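Local coordinates for protein branched-chain alpha-ketoacid decarboxylase (Lactococcus lactis, PDB 2VBF) that probably decarboxylates branched-chain and aromatic alpha-keto acids to aldehydes, using thiamine diphosphate and a magnesium ion as cofactors, at residues P376-Q379 against D380-W383; A398-G401 against T402-G406; I419-P422 against L423-S426; I427-T430 against F431-L435; G481-V484 against E485-H489. All coordinates share one frame; numbering follows the deposited sequence.

All five contacts are local, each joining adjacent parts of one continuous stretch, and together they line or back one cofactor site. In interactions 2, 3 and 4 every touching residue is buried; interactions 1 and 5 keep partly exposed residues. Interactions 1, 2 and 4 start helices after loops, interaction 5 a helix that grips diphosphate and metal, while interaction 3 is irregular loop. Chemistry follows place: interactions 2 and 5 offer backbone N-H groups to phosphate oxygens, interaction 3 gives a carbonyl to the aminopyrimidine, interaction 4 brings apolar atoms against both cofactor rings, and interaction 1 stands one shell behind. Interaction 2 touches all the others, and interactions 3 and 4 also touch.

Interaction 1 (P376-Q379 against D380-W383); sequences PLSQ and DRLW
Q379 and W383 run side by side one helical turn apart, and the amide oxygen of the first meets the ring nitrogen of the second: W383 NE1 donates to Q379 OE1 at 2.9 Å. The oxygen sits near the indole edge, 19° out of the ring plane. A bend in the glutamine chain (chi2 -85°) folds the amide back to this position. Backbone bonds accompany the pair, W383 N to Q379 O at 3.2 Å and L382 N to S378 O at 2.8 Å, and belong to the helical turn that sets the two residues four apart. S378 occupies the N-cap position, its OG packed against R381 CG at 3.3 Å. On the apolar flank, L377 CD2 approaches L382 CB at 4.3 Å. Farther out, R381 is held by a salt bridge to E525 and D380 by one to K556, and the indole meets F449 edge-to-face. Q379 is thus a second-shell residue whose amide is held at OE1 by W383 and, more weakly, at NE2 by OG1 of the cofactor-binding T402. The arrangement is that of a helix N-terminus, here the start of helix 379-389, placed against the thiamine diphosphate site.

Interaction 2 (A398-G401 against T402-G406); sequences AEQG and TSFFG. With TPP (thiamine diphosphate), chain F.
F404 extends its ring with CG opposite the backbone N (chi1 179°), while Q400 curls its chain at chi2 (-56°), and these two torsions lay the glutamine amide over one face of the phenyl group. They belong to a strand-loop-helix junction of the parallel sheet, in which helix 402-407 begins at the diphosphate of the cofactor. Q400 NE2 stands 3.4 Å from F404 CG, above the rim of the ring rather than its centre, with amide and ring planes 48° apart. At the edge of the same ring lies A398 O, 3.8 Å from F404 CD1. The turn is closed by F404 N donating to E399 O at 2.8 Å, a bond bent at the donor, and by a long, weak one from F405 N to G401 O. Within the loop, Q400 N also donates to E399 OE2 at 2.8 Å, on the anti side of the carboxylate. The other oxygen, E399 OE1, accepts from G428 N and pairs with T430 OG1, tying this loop to the next one along the pocket. G401 holds the N-cap position with a positive phi and carries no side chain. The diphosphate comes close here: G401 CA lies 3.4 Å from O1B of the cofactor. T402 then grips the terminal phosphate with three hydrogen bonds. Its backbone N is shared between O1B and O2B, and T402 OG1 donates to O2B at 2.7 Å.

Interaction 3 (I419-P422 against L423-S426); sequences IGQP and LWGS. With TPP (thiamine diphosphate), chain F.
The loop joining strand 417-419 to helix 430-440 lines part of the cofactor pocket beside the aminopyrimidine, and in it the side chain of Q421 reaches forward to S426, while its carbonyl meets G425. S426 N donates to Q421 OE1 at 3.0 Å with a nearly straight N-H (160°), although the donor rises above the amide plane rather than meeting a lone pair. The glutamine chain is extended, with CG opposite the backbone N (chi1 -163°), and this carries its amide past the bend of the loop. A second, weak bond from G425 N to Q421 O closes the turn through the main chain at 2.8 Å. Alongside runs W424: Q421 NE2 comes to the indole edge, 3.8 Å from W424 CD1, with amide and ring planes almost perpendicular. The indole nitrogen turns elsewhere, to N104, while S426 OG is bonded to Y77 and N104. The second subunit packs on the same loop: H136 of that chain is bonded to W424 O, and its V97 touches W424 and S426. G425 has a positive phi, a conformation that suits glycine. Its carbonyl faces the cofactor, whose N4' donates to G425 O at 2.7 Å along an almost straight line (169°). S426 OG lies 3.6 Å from the pyrimidine methyl carbon CM2. The chemistry implies that the exocyclic amino group is orientated by a main-chain acceptor, whose position is probably steadied by the bonds to Q421.

Interaction 4 (I427-T430 against F431-L435); sequences IGYT and FPAAL. With TPP (thiamine diphosphate), chain F.
The Y429 ring carries the methyl group of A433 on one face, a CH-pi contact in which A433 CB lies 3.5 Å from the ring centroid and 21° off its normal. The methyl is shifted toward the hydroxyl end, where A433 CB comes within 3.3 Å of Y429 CZ. Because CG of the tyrosine is turned opposite the backbone N (chi1 163°), the ring leans forward over the helical turn that follows. Its hydroxyl is bonded to D80. The main chain is tied by A433 N donating to Y429 O at 3.0 Å and A434 N to T430 O at 2.8 Å. Ahead of them, F431 N makes a weak bond to G428 O, an oxygen that T458 also engages, and P432 CD touches the same atom at 3.2 Å. I427 turns the other way, to the cofactor. Its CG1 lies 3.5 Å from N3' of the pyrimidine, while CD1 is 3.6 Å from the thiazolium methyl CM4 and CG2 is near both S1 and N4'. A bulky residue set between the two rings is consistent with the V conformation that thiamine diphosphate enzymes impose. The glycine that follows, G428, has a positive phi suited to the sharp change of direction. Helix 430-440 begins here, with F431 packed on strand 445-451, P432 on helices 72-86 and 452-458, and Y429 on Q421 of the preceding loop.

Interaction 5 (G481-V484 against E485-H489); sequences GYTV and EREIH. With MG (magnesium ion), chain E; TPP (thiamine diphosphate), chain F.
Helix 483-488 opens with three successive backbone bonds, R486 N to Y482 O at 3.0 Å, E487 N to T483 O, and I488 N to V484 O, with Y482 at the N-cap position. The side chains fan out from it. Y482 CB packs on E485 CG at 3.6 Å, and the phenol ring takes the thiazolium methyl CM4 over the centre of one face. E485 bends at chi2 (-66°), which brings its carboxylate beside the thiazolium, with E485 CD 3.6 Å from C4 of the cofactor. V484 and I488 meet through methyl groups on another side of the helix. The extended chain of R486 passes Y482 O with its CG at 3.2 Å and leads back toward G481; its guanidinium is held by a salt bridge to D497 and by the carbonyl oxygens of D480 and P491. P47 and G48 of the second subunit cover Y482 and E485. At the helix start, T483 N donates to O3B and V484 N to O1B of the diphosphate, each at 2.8 Å. G481 O binds the magnesium ion at 2.0 Å; O2A and O3B, one from each phosphate, a water, and D452 and N479 of the GDG...N signature of thiamine diphosphate enzymes complete six ligands. The implication is that the negative diphosphate is held by neutral N-H groups of a helix start, whose dipole would probably add to the charge compensation supplied by magnesium.

Interaction 1 (P376-Q379 against D380-W383)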
# COMPACT_ATOMS: atom_id res chain seq x y z
N PRO A 376 23.84 -15.78 -24.83
CA PRO A 376 23.09 -15.35 -23.65
C PRO A 376 21.99 -14.38 -24.05
O PRO A 376 22.16 -13.62 -25.00
CB PRO A 376 24.15 -14.64 -22.80
CG PRO A 376 25.47 -15.13 -23.30
CD PRO A 376 25.26 -15.40 -24.76
N LEU A 377 20.88 -14.41 -23.33
CA LEU A 377 19.76 -13.52 -23.60
C LEU A 377 20.14 -12.06 -23.52
O LEU A 377 20.82 -11.64 -22.58
CB LEU A 377 18.63 -13.76 -22.60
CG LEU A 377 17.46 -14.63 -23.03
CD1 LEU A 377 16.47 -14.67 -21.85
CD2 LEU A 377 16.78 -14.12 -24.30
N SER A 378 19.70 -11.30 -24.51
CA SER A 378 19.83 -9.85 -24.52
C SER A 378 18.44 -9.25 -24.66
O SER A 378 17.52 -9.90 -25.18
CB SER A 378 20.73 -9.39 -25.67
OG SER A 378 20.12 -9.66 -26.92
N GLN A 379 18.29 -8.01 -24.22
CA GLN A 379 16.99 -7.35 -24.22
C GLN A 379 16.38 -7.25 -25.62
O GLN A 379 15.26 -7.68 -25.84
CB GLN A 379 17.08 -5.96 -23.59
CG GLN A 379 17.24 -5.98 -22.08
CD GLN A 379 15.93 -6.09 -21.34
OE1 GLN A 379 14.85 -5.97 -21.94
NE2 GLN A 379 16.00 -6.30 -20.02
N ASP A 380 17.13 -6.71 -26.57
CA ASP A 380 16.59 -6.53 -27.93
C ASP A 380 16.13 -7.86 -28.56
O ASP A 380 15.05 -7.93 -29.15
CB ASP A 380 17.59 -5.80 -28.82
CG ASP A 380 17.77 -4.35 -28.42
OD1 ASP A 380 16.81 -3.74 -27.88
OD2 ASP A 380 18.87 -3.81 -28.64
N ARG A 381 16.95 -8.90 -28.42
CA ARG A 381 16.59 -10.23 -28.91
C ARG A 381 15.41 -10.85 -28.16
O ARG A 381 14.59 -11.55 -28.76
CB ARG A 381 17.81 -11.17 -28.85
CG ARG A 381 18.95 -10.74 -29.76
CD ARG A 381 18.69 -11.11 -31.22
NE ARG A 381 18.71 -12.55 -31.42
CZ ARG A 381 18.44 -13.15 -32.57
NH1 ARG A 381 18.11 -12.45 -33.64
NH2 ARG A 381 18.50 -14.48 -32.65
N LEU A 382 15.33 -10.60 -26.85
CA LEU A 382 14.21 -11.08 -26.06
C LEU A 382 12.89 -10.62 -26.66
O LEU A 382 11.98 -11.43 -26.84
CB LEU A 382 14.32 -10.60 -24.60
CG LEU A 382 13.11 -10.86 -23.69
CD1 LEU A 382 12.75 -12.34 -23.58
CD2 LEU A 382 13.36 -10.30 -22.28
N TRP A 383 12.78 -9.32 -26.96
CA TRP A 383 11.47 -8.79 -27.42
C TRP A 383 11.17 -9.23 -28.85
O TRP A 383 10.01 -9.41 -29.20
CB TRP A 383 11.35 -7.28 -27.20
CG TRP A 383 11.64 -6.97 -25.77
CD1 TRP A 383 12.70 -6.28 -25.29
CD2 TRP A 383 10.92 -7.46 -24.63
NE1 TRP A 383 12.68 -6.28 -23.91
CE2 TRP A 383 11.60 -6.99 -23.48
CE3 TRP A 383 9.77 -8.24 -24.47
CZ2 TRP A 383 11.15 -7.27 -22.19
CZ3 TRP A 383 9.33 -8.52 -23.17
CH2 TRP A 383 10.02 -8.03 -22.06

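Interaction 2 (A398-G401 against T402-G406)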
# COMPACT_ATOMS: atom_id res chain seq x y z
N ALA A 398 2.87 -5.94 -19.24
CA ALA A 398 4.28 -5.52 -19.15
C ALA A 398 4.51 -4.38 -18.15
O ALA A 398 3.92 -3.31 -18.25
CB ALA A 398 4.82 -5.14 -20.51
N GLU A 399 5.40 -4.64 -17.20
CA GLU A 399 5.66 -3.72 -16.10
C GLU A 399 6.59 -2.57 -16.52
O GLU A 399 7.46 -2.74 -17.38
CB GLU A 399 6.29 -4.48 -14.94
CG GLU A 399 6.49 -3.68 -13.64
CD GLU A 399 5.19 -3.08 -13.17
OE1 GLU A 399 4.46 -3.76 -12.42
OE2 GLU A 399 4.90 -1.93 -13.56
N GLN A 400 6.40 -1.41 -15.90
CA GLN A 400 7.33 -0.29 -16.03
C GLN A 400 8.76 -0.77 -15.75
O GLN A 400 9.00 -1.50 -14.78
CB GLN A 400 6.94 0.86 -15.09
CG GLN A 400 5.58 1.49 -15.43
CD GLN A 400 5.50 1.98 -16.86
OE1 GLN A 400 6.18 2.94 -17.24
NE2 GLN A 400 4.68 1.31 -17.68
N GLY A 401 9.69 -0.36 -16.61
CA GLY A 401 11.02 -0.93 -16.67
C GLY A 401 11.32 -1.45 -18.06
O GLY A 401 10.64 -1.13 -19.03
N THR A 402 12.37 -2.27 -18.17
CA THR A 402 12.74 -2.80 -19.48
C THR A 402 11.57 -3.53 -20.13
O THR A 402 11.42 -3.47 -21.34
CB THR A 402 14.00 -3.71 -19.42
OG1 THR A 402 13.74 -4.89 -18.64
CG2 THR A 402 15.18 -2.94 -18.84
N SER A 403 10.76 -4.22 -19.33
CA SER A 403 9.61 -4.99 -19.86
C SER A 403 8.62 -4.12 -20.65
O SER A 403 8.30 -4.43 -21.80
CB SER A 403 8.88 -5.73 -18.75
OG SER A 403 9.66 -6.76 -18.17
N PHE A 404 8.15 -3.03 -20.05
CA PHE A 404 7.20 -2.16 -20.75
C PHE A 404 7.82 -1.60 -22.02
O PHE A 404 7.19 -1.65 -23.08
CB PHE A 404 6.70 -1.01 -19.88
CG PHE A 404 5.75 -0.10 -20.59
CD1 PHE A 404 4.43 -0.45 -20.74
CD2 PHE A 404 6.18 1.09 -21.16
CE1 PHE A 404 3.54 0.37 -21.40
CE2 PHE A 404 5.31 1.92 -21.82
CZ PHE A 404 3.98 1.56 -21.96
N PHE A 405 9.02 -1.05 -21.93
CA PHE A 405 9.62 -0.40 -23.09
C PHE A 405 9.98 -1.38 -24.22
O PHE A 405 9.84 -1.04 -25.39
CB PHE A 405 10.77 0.50 -22.67
CG PHE A 405 10.29 1.68 -21.88
CD1 PHE A 405 9.54 2.68 -22.48
CD2 PHE A 405 10.53 1.76 -20.52
CE1 PHE A 405 9.06 3.76 -21.75
CE2 PHE A 405 10.07 2.84 -19.77
CZ PHE A 405 9.32 3.84 -20.39
N GLY A 406 10.36 -2.60 -23.86
CA GLY A 406 10.55 -3.67 -24.84
C GLY A 406 9.27 -4.21 -25.44
O GLY A 406 9.13 -4.31 -26.67
N1' TPP F . 7.66 3.06 -6.69
C2' TPP F . 6.47 2.83 -7.32
CM2 TPP F . 5.30 2.34 -6.52
N3' TPP F . 6.37 3.06 -8.67
C4' TPP F . 7.45 3.53 -9.39
N4' TPP F . 7.30 3.76 -10.68
C5' TPP F . 8.68 3.75 -8.75
C6' TPP F . 8.78 3.51 -7.39
C7' TPP F . 9.89 4.22 -9.52
N3 TPP F . 10.39 3.22 -10.46
C2 TPP F . 10.11 3.15 -11.81
S1 TPP F . 10.80 1.94 -12.62
C5 TPP F . 11.55 1.46 -11.26
C4 TPP F . 11.26 2.23 -10.13
CM4 TPP F . 11.82 2.00 -8.76
C6 TPP F . 12.48 0.27 -11.35
C7 TPP F . 11.82 -1.02 -11.81
O7 TPP F . 12.83 -2.00 -11.79
PA TPP F . 12.59 -3.47 -12.37
O1A TPP F . 11.20 -3.96 -12.07
O2A TPP F . 13.66 -4.37 -11.79
O3A TPP F . 12.68 -3.23 -13.97
PB TPP F . 14.00 -3.28 -14.92
O1B TPP F . 14.10 -1.92 -15.55
O2B TPP F . 13.70 -4.31 -15.97
O3B TPP F . 15.22 -3.64 -14.11

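Interaction 3 (I419-P422 against L423-S426)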
# COMPACT_ATOMS: atom_id res chain seq x y z
N ILE A 419 -1.73 -4.99 -21.60
CA ILE A 419 -1.94 -4.20 -20.40
C ILE A 419 -0.58 -3.61 -19.97
O ILE A 419 0.38 -4.34 -19.72
CB ILE A 419 -2.56 -5.00 -19.27
CG1 ILE A 419 -3.99 -5.40 -19.63
CG2 ILE A 419 -2.50 -4.17 -17.97
CD1 ILE A 419 -4.69 -6.28 -18.57
N GLY A 420 -0.54 -2.29 -19.96
CA GLY A 420 0.58 -1.51 -19.43
C GLY A 420 0.00 -0.25 -18.80
O GLY A 420 -1.11 0.16 -19.12
N GLN A 421 0.77 0.37 -17.91
CA GLN A 421 0.27 1.48 -17.10
C GLN A 421 1.23 2.67 -17.20
O GLN A 421 1.83 3.08 -16.21
CB GLN A 421 0.13 1.00 -15.65
CG GLN A 421 -0.73 1.87 -14.75
CD GLN A 421 -0.59 1.52 -13.29
OE1 GLN A 421 0.53 1.26 -12.81
NE2 GLN A 421 -1.70 1.51 -12.56
N PRO A 422 1.40 3.23 -18.41
CA PRO A 422 2.43 4.26 -18.60
C PRO A 422 2.18 5.63 -17.97
O PRO A 422 3.14 6.39 -17.77
CB PRO A 422 2.50 4.40 -20.12
CG PRO A 422 1.15 3.99 -20.60
CD PRO A 422 0.69 2.93 -19.66
N LEU A 423 0.91 5.98 -17.72
CA LEU A 423 0.61 7.26 -17.06
C LEU A 423 0.84 7.15 -15.54
O LEU A 423 1.66 7.87 -14.97
CB LEU A 423 -0.83 7.71 -17.35
CG LEU A 423 -1.29 8.92 -16.52
CD1 LEU A 423 -0.33 10.13 -16.69
CD2 LEU A 423 -2.73 9.31 -16.86
N TRP A 424 0.12 6.25 -14.88
CA TRP A 424 0.25 6.15 -13.44
C TRP A 424 1.61 5.52 -13.09
O TRP A 424 2.34 6.06 -12.26
CB TRP A 424 -0.92 5.42 -12.79
CG TRP A 424 -0.95 5.57 -11.29
CD1 TRP A 424 -0.95 4.56 -10.37
CD2 TRP A 424 -0.96 6.79 -10.53
NE1 TRP A 424 -0.98 5.07 -9.09
CE2 TRP A 424 -0.99 6.44 -9.16
CE3 TRP A 424 -0.99 8.15 -10.89
CZ2 TRP A 424 -1.01 7.41 -8.15
CZ3 TRP A 424 -1.01 9.10 -9.88
CH2 TRP A 424 -1.00 8.73 -8.53
N GLY A 425 1.96 4.44 -13.78
CA GLY A 425 3.31 3.87 -13.69
C GLY A 425 3.76 3.37 -12.33
O GLY A 425 4.89 3.63 -11.92
N SER A 426 2.90 2.61 -11.67
CA SER A 426 3.16 2.12 -10.32
C SER A 426 3.77 0.73 -10.37
O SER A 426 3.07 -0.25 -10.65
CB SER A 426 1.87 2.10 -9.50
OG SER A 426 2.16 1.85 -8.13
N1' TPP F . 7.66 3.06 -6.69
C2' TPP F . 6.47 2.83 -7.32
CM2 TPP F . 5.30 2.34 -6.52
N3' TPP F . 6.37 3.06 -8.67
C4' TPP F . 7.45 3.53 -9.39
N4' TPP F . 7.30 3.76 -10.68
C5' TPP F . 8.68 3.75 -8.75
C6' TPP F . 8.78 3.51 -7.39
C7' TPP F . 9.89 4.22 -9.52
N3 TPP F . 10.39 3.22 -10.46
C2 TPP F . 10.11 3.15 -11.81
S1 TPP F . 10.80 1.94 -12.62
C5 TPP F . 11.55 1.46 -11.26
C4 TPP F . 11.26 2.23 -10.13
CM4 TPP F . 11.82 2.00 -8.76
C6 TPP F . 12.48 0.27 -11.35
C7 TPP F . 11.82 -1.02 -11.81
O7 TPP F . 12.83 -2.00 -11.79
PA TPP F . 12.59 -3.47 -12.37
O1A TPP F . 11.20 -3.96 -12.07
O2A TPP F . 13.66 -4.37 -11.79
O3A TPP F . 12.68 -3.23 -13.97
PB TPP F . 14.00 -3.28 -14.92
O1B TPP F . 14.10 -1.92 -15.55
O2B TPP F . 13.70 -4.31 -15.97
O3B TPP F . 15.22 -3.64 -14.11

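Interaction 4 (I427-T430 against F431-L435)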
# COMPACT_ATOMS: atom_id res chain seq x y z
N ILE A 427 5.07 0.63 -10.12
CA ILE A 427 5.72 -0.67 -10.24
C ILE A 427 5.14 -1.66 -9.24
O ILE A 427 4.85 -1.30 -8.09
CB ILE A 427 7.27 -0.64 -10.17
CG1 ILE A 427 7.81 -0.07 -8.85
CG2 ILE A 427 7.84 0.14 -11.37
CD1 ILE A 427 9.27 -0.48 -8.56
N GLY A 428 4.99 -2.90 -9.70
CA GLY A 428 4.35 -3.96 -8.94
C GLY A 428 2.92 -4.21 -9.39
O GLY A 428 2.41 -5.30 -9.23
N TYR A 429 2.28 -3.16 -9.92
CA TYR A 429 0.92 -3.23 -10.45
C TYR A 429 0.67 -4.48 -11.29
O TYR A 429 -0.36 -5.14 -11.13
CB TYR A 429 0.61 -1.97 -11.29
CG TYR A 429 -0.58 -2.13 -12.21
CD1 TYR A 429 -1.87 -2.02 -11.71
CD2 TYR A 429 -0.41 -2.39 -13.56
CE1 TYR A 429 -2.97 -2.18 -12.56
CE2 TYR A 429 -1.50 -2.56 -14.41
CZ TYR A 429 -2.78 -2.46 -13.89
OH TYR A 429 -3.87 -2.64 -14.73
N THR A 430 1.59 -4.78 -12.20
CA THR A 430 1.31 -5.76 -13.25
C THR A 430 1.08 -7.20 -12.78
O THR A 430 0.38 -7.96 -13.46
CB THR A 430 2.40 -5.78 -14.35
OG1 THR A 430 3.68 -5.99 -13.76
CG2 THR A 430 2.36 -4.47 -15.16
N PHE A 431 1.66 -7.58 -11.65
CA PHE A 431 1.52 -8.95 -11.19
C PHE A 431 0.09 -9.24 -10.73
O PHE A 431 -0.60 -10.05 -11.34
CB PHE A 431 2.63 -9.37 -10.20
CG PHE A 431 2.48 -10.78 -9.66
CD1 PHE A 431 2.26 -11.85 -10.54
CD2 PHE A 431 2.56 -11.03 -8.31
CE1 PHE A 431 2.10 -13.16 -10.03
CE2 PHE A 431 2.39 -12.33 -7.80
CZ PHE A 431 2.18 -13.39 -8.67
N PRO A 432 -0.43 -8.53 -9.70
CA PRO A 432 -1.85 -8.75 -9.42
C PRO A 432 -2.78 -8.40 -10.60
O PRO A 432 -3.79 -9.07 -10.83
CB PRO A 432 -2.12 -7.84 -8.20
CG PRO A 432 -0.77 -7.54 -7.62
CD PRO A 432 0.19 -7.57 -8.77
N ALA A 433 -2.45 -7.34 -11.33
CA ALA A 433 -3.28 -6.93 -12.47
C ALA A 433 -3.39 -8.03 -13.54
O ALA A 433 -4.47 -8.31 -14.06
CB ALA A 433 -2.75 -5.63 -13.08
N ALA A 434 -2.26 -8.68 -13.85
CA ALA A 434 -2.26 -9.79 -14.79
C ALA A 434 -3.16 -10.93 -14.32
O ALA A 434 -3.86 -11.55 -15.13
CB ALA A 434 -0.84 -10.30 -15.03
N LEU A 435 -3.12 -11.22 -13.02
CA LEU A 435 -3.95 -12.27 -12.45
C LEU A 435 -5.42 -11.89 -12.54
O LEU A 435 -6.26 -12.72 -12.88
CB LEU A 435 -3.60 -12.55 -10.99
CG LEU A 435 -2.16 -13.02 -10.73
CD1 LEU A 435 -1.97 -13.31 -9.24
CD2 LEU A 435 -1.79 -14.23 -11.56
N1' TPP F . 7.66 3.06 -6.69
C2' TPP F . 6.47 2.83 -7.32
CM2 TPP F . 5.30 2.34 -6.52
N3' TPP F . 6.37 3.06 -8.67
C4' TPP F . 7.45 3.53 -9.39
N4' TPP F . 7.30 3.76 -10.68
C5' TPP F . 8.68 3.75 -8.75
C6' TPP F . 8.78 3.51 -7.39
C7' TPP F . 9.89 4.22 -9.52
N3 TPP F . 10.39 3.22 -10.46
C2 TPP F . 10.11 3.15 -11.81
S1 TPP F . 10.80 1.94 -12.62
C5 TPP F . 11.55 1.46 -11.26
C4 TPP F . 11.26 2.23 -10.13
CM4 TPP F . 11.82 2.00 -8.76
C6 TPP F . 12.48 0.27 -11.35
C7 TPP F . 11.82 -1.02 -11.81
O7 TPP F . 12.83 -2.00 -11.79
PA TPP F . 12.59 -3.47 -12.37
O1A TPP F . 11.20 -3.96 -12.07
O2A TPP F . 13.66 -4.37 -11.79
O3A TPP F . 12.68 -3.23 -13.97
PB TPP F . 14.00 -3.28 -14.92
O1B TPP F . 14.10 -1.92 -15.55
O2B TPP F . 13.70 -4.31 -15.97
O3B TPP F . 15.22 -3.64 -14.11

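Interaction 5 (G481-V484 against E485-H489)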
# COMPACT_ATOMS: atom_id res chain seq x y z
N GLY A 481 18.53 -5.79 -10.12
CA GLY A 481 18.10 -4.45 -9.68
C GLY A 481 17.26 -3.63 -10.66
O GLY A 481 16.62 -4.19 -11.57
N TYR A 482 17.31 -2.31 -10.49
CA TYR A 482 16.41 -1.38 -11.18
C TYR A 482 17.09 -0.81 -12.42
O TYR A 482 17.66 0.29 -12.39
CB TYR A 482 15.99 -0.21 -10.28
CG TYR A 482 15.30 -0.49 -8.95
CD1 TYR A 482 14.32 -1.48 -8.81
CD2 TYR A 482 15.59 0.29 -7.84
CE1 TYR A 482 13.66 -1.66 -7.60
CE2 TYR A 482 14.94 0.11 -6.62
CZ TYR A 482 13.98 -0.88 -6.50
OH TYR A 482 13.33 -1.08 -5.30
N THR A 483 17.04 -1.55 -13.52
CA THR A 483 17.77 -1.17 -14.73
C THR A 483 17.22 0.11 -15.35
O THR A 483 17.98 0.97 -15.76
CB THR A 483 17.82 -2.33 -15.75
OG1 THR A 483 18.77 -3.30 -15.29
CG2 THR A 483 18.23 -1.84 -17.14
N VAL A 484 15.90 0.27 -15.41
CA VAL A 484 15.33 1.53 -15.90
C VAL A 484 15.85 2.72 -15.09
O VAL A 484 16.18 3.76 -15.66
CB VAL A 484 13.79 1.52 -15.96
CG1 VAL A 484 13.20 1.07 -14.66
CG2 VAL A 484 13.25 2.90 -16.38
N GLU A 485 15.95 2.57 -13.77
CA GLU A 485 16.47 3.65 -12.92
C GLU A 485 17.95 3.92 -13.21
O GLU A 485 18.37 5.09 -13.30
CB GLU A 485 16.27 3.34 -11.44
CG GLU A 485 14.80 3.11 -11.02
CD GLU A 485 13.93 4.34 -11.15
OE1 GLU A 485 13.62 4.96 -10.10
OE2 GLU A 485 13.54 4.69 -12.29
N ARG A 486 18.73 2.86 -13.39
CA ARG A 486 20.16 2.99 -13.74
C ARG A 486 20.34 3.77 -15.04
O ARG A 486 21.29 4.54 -15.18
CB ARG A 486 20.80 1.62 -13.90
CG ARG A 486 20.85 0.77 -12.64
CD ARG A 486 21.56 -0.54 -12.95
NE ARG A 486 21.37 -1.58 -11.93
CZ ARG A 486 22.06 -1.66 -10.80
NH1 ARG A 486 22.99 -0.75 -10.52
NH2 ARG A 486 21.82 -2.65 -9.96
N GLU A 487 19.42 3.57 -15.98
CA GLU A 487 19.43 4.28 -17.27
C GLU A 487 19.11 5.77 -17.15
O GLU A 487 19.58 6.58 -17.97
CB GLU A 487 18.44 3.63 -18.24
CG GLU A 487 18.82 2.22 -18.66
CD GLU A 487 20.04 2.19 -19.58
OE1 GLU A 487 20.16 3.08 -20.44
OE2 GLU A 487 20.86 1.27 -19.43
N ILE A 488 18.28 6.14 -16.17
CA ILE A 488 17.91 7.54 -15.96
C ILE A 488 19.00 8.26 -15.16
O ILE A 488 19.48 9.32 -15.58
CB ILE A 488 16.54 7.66 -15.21
CG1 ILE A 488 15.42 7.02 -16.04
CG2 ILE A 488 16.20 9.12 -14.92
CD1 ILE A 488 14.07 6.91 -15.32
N HIS A 489 19.41 7.66 -14.05
CA HIS A 489 20.34 8.30 -13.11
C HIS A 489 20.99 7.31 -12.14
O HIS A 489 20.32 6.48 -11.54
CB HIS A 489 19.59 9.35 -12.30
CG HIS A 489 20.49 10.23 -11.50
ND1 HIS A 489 21.07 11.36 -12.02
CD2 HIS A 489 20.91 10.15 -10.21
CE1 HIS A 489 21.81 11.94 -11.10
NE2 HIS A 489 21.73 11.23 -9.99
MG MG E . 15.30 -5.26 -12.72
N1' TPP F . 7.66 3.06 -6.69
C2' TPP F . 6.47 2.83 -7.32
CM2 TPP F . 5.30 2.34 -6.52
N3' TPP F . 6.37 3.06 -8.67
C4' TPP F . 7.45 3.53 -9.39
N4' TPP F . 7.30 3.76 -10.68
C5' TPP F . 8.68 3.75 -8.75
C6' TPP F . 8.78 3.51 -7.39
C7' TPP F . 9.89 4.22 -9.52
N3 TPP F . 10.39 3.22 -10.46
C2 TPP F . 10.11 3.15 -11.81
S1 TPP F . 10.80 1.94 -12.62
C5 TPP F . 11.55 1.46 -11.26
C4 TPP F . 11.26 2.23 -10.13
CM4 TPP F . 11.82 2.00 -8.76
C6 TPP F . 12.48 0.27 -11.35
C7 TPP F . 11.82 -1.02 -11.81
O7 TPP F . 12.83 -2.00 -11.79
PA TPP F . 12.59 -3.47 -12.37
O1A TPP F . 11.20 -3.96 -12.07
O2A TPP F . 13.66 -4.37 -11.79
O3A TPP F . 12.68 -3.23 -13.97
PB TPP F . 14.00 -3.28 -14.92
O1B TPP F . 14.10 -1.92 -15.55
O2B TPP F . 13.70 -4.31 -15.97
O3B TPP F . 15.22 -3.64 -14.11
O HOH W 1 14.09 -6.31 -14.11